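Side-chain contact in cysteine desulfurase (Fervidobacterium islandicum, PDB 6A6E), which probably removes sulfur from L-cysteine with the help of pyridoxal-5'-phosphate, yielding alanine and a protein-bound persulfide for the Suf sulfur-transfer system: residues A[322-325]-A[326-330]. Sequence-based numbering, arbitrary orientation.
Sequences LLEK and MMELD
Glu328 runs alongside both Glu324 and Lys325 on the exposed face towards the end of the helix. The two carboxylates are nearly parallel, their planes 11° apart, with Glu324 OE1 and Glu328 OE2 4.1 Å from each other. Lys325 NZ probably eases this repulsion: it makes a salt bridge of 3.6 Å to Glu324 OE1, while Glu328 OE1, 4.2 Å from NZ, lies beyond salt-bridge range. With CG anti to the carbonyl carbon (chi1 -67°) and a further bend at chi2, the lysine chain brings CD to 3.8 Å from Glu328 OE1. A water donates to that same OE1 and, at 2.6 Å, to Lys325 O, tying the carboxylate to the backbone. On the inner face Leu322 CD1 meets Met326 CG at 3.9 Å; the two side chains lie side by side, pointing the same way, and both touch Val346 of strand 345-350, while Met326 also reaches Leu417 of helix 407-423. Met326 N and Met327 N make i to i+4 bonds, the latter to Leu323 O at 2.9 Å, whereas Glu328 N makes weak bonds to Glu324 O and Lys325 O. Side-chain pairing at i to i+3 and i+4 is characteristic of an amphipathic helix, here helix 308-327 near its C-terminal end, packed on the six-stranded sheet of an aminotransferase class-V fold.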
loop_
_atom_site.group_PDB
_atom_site.type_symbol
_atom_site.label_atom_id
_atom_site.label_comp_id
_atom_site.label_asym_id
_atom_site.label_seq_id
_atom_site.Cartn_x
_atom_site.Cartn_y
_atom_site.Cartn_z
ATOM N N LEU A 322 9.790 19.724 26.494
ATOM C CA LEU A 322 10.797 18.674 26.260
ATOM C C LEU A 322 12.138 19.337 25.992
ATOM O O LEU A 322 13.153 18.975 26.608
ATOM C CB LEU A 322 10.405 17.777 25.064
ATOM C CG LEU A 322 11.460 16.794 24.557
ATOM C CD1 LEU A 322 11.814 15.783 25.666
ATOM C CD2 LEU A 322 10.921 16.074 23.308
ATOM N N LEU A 323 12.178 20.296 25.072
ATOM C CA LEU A 323 13.450 20.901 24.748
ATOM C C LEU A 323 14.066 21.664 25.966
ATOM O O LEU A 323 15.252 21.547 26.212
ATOM C CB LEU A 323 13.283 21.804 23.563
ATOM C CG LEU A 323 14.575 22.362 22.968
ATOM C CD1 LEU A 323 15.311 21.304 22.167
ATOM C CD2 LEU A 323 14.209 23.504 22.054
ATOM N N GLU A 324 13.241 22.377 26.751
ATOM C CA GLU A 324 13.688 23.054 27.996
ATOM C C GLU A 324 14.321 22.091 28.996
ATOM O O GLU A 324 15.397 22.346 29.499
ATOM C CB GLU A 324 12.496 23.746 28.651
ATOM C CG GLU A 324 12.781 24.478 29.948
ATOM C CD GLU A 324 11.494 24.830 30.679
ATOM O OE1 GLU A 324 11.096 24.065 31.587
ATOM O OE2 GLU A 324 10.854 25.831 30.309
ATOM N N LYS A 325 13.624 20.999 29.308
ATOM C CA LYS A 325 14.121 20.054 30.252
ATOM C C LYS A 325 15.394 19.378 29.767
ATOM O O LYS A 325 16.265 19.046 30.601
ATOM C CB LYS A 325 13.062 19.008 30.596
ATOM C CG LYS A 325 11.868 19.559 31.350
ATOM C CD LYS A 325 12.310 20.347 32.580
ATOM C CE LYS A 325 11.181 20.467 33.562
ATOM N NZ LYS A 325 11.246 21.762 34.294
ATOM N N MET A 326 15.509 19.155 28.448
ATOM C CA MET A 326 16.678 18.477 27.907
ATOM C C MET A 326 17.863 19.397 27.970
ATOM O O MET A 326 18.954 18.959 28.303
ATOM C CB MET A 326 16.502 17.951 26.487
ATOM C CG MET A 326 15.509 16.804 26.402
ATOM S SD MET A 326 16.016 15.261 27.159
ATOM C CE MET A 326 17.459 15.044 26.164
ATOM N N MET A 327 17.660 20.663 27.642
ATOM C CA MET A 327 18.738 21.638 27.678
ATOM C C MET A 327 19.305 21.893 29.089
ATOM O O MET A 327 20.367 22.415 29.204
ATOM C CB MET A 327 18.300 22.970 27.065
ATOM C CG MET A 327 18.015 22.924 25.574
ATOM S SD MET A 327 19.399 22.198 24.695
ATOM C CE MET A 327 20.545 23.586 24.677
ATOM N N GLU A 328 18.599 21.525 30.146
ATOM C CA GLU A 328 19.060 21.754 31.517
ATOM C C GLU A 328 20.051 20.674 31.943
ATOM O O GLU A 328 20.753 20.881 32.920
ATOM C CB GLU A 328 17.876 21.726 32.504
ATOM C CG GLU A 328 17.048 23.004 32.534
ATOM C CD GLU A 328 15.722 22.901 33.280
ATOM O OE1 GLU A 328 15.459 21.900 33.997
ATOM O OE2 GLU A 328 14.914 23.849 33.133
ATOM N N LEU A 329 20.067 19.522 31.258
ATOM C CA LEU A 329 20.902 18.386 31.650
ATOM C C LEU A 329 22.304 18.619 31.145
ATOM O O LEU A 329 22.505 18.826 29.959
ATOM C CB LEU A 329 20.396 17.072 31.071
ATOM C CG LEU A 329 18.954 16.734 31.355
ATOM C CD1 LEU A 329 18.578 15.391 30.729
ATOM C CD2 LEU A 329 18.681 16.744 32.844
ATOM N N ASP A 330 23.277 18.554 32.050
ATOM C CA ASP A 330 24.649 18.927 31.727
ATOM C C ASP A 330 25.390 17.754 31.084
ATOM O O ASP A 330 26.332 17.976 30.368
ATOM C CB ASP A 330 25.409 19.598 32.938
ATOM C CG ASP A 330 25.609 18.681 34.186
ATOM O OD1 ASP A 330 25.444 17.436 34.126
ATOM O OD2 ASP A 330 25.972 19.235 35.264
HETATM O O HOH W 1 15.681 18.978 33.154
#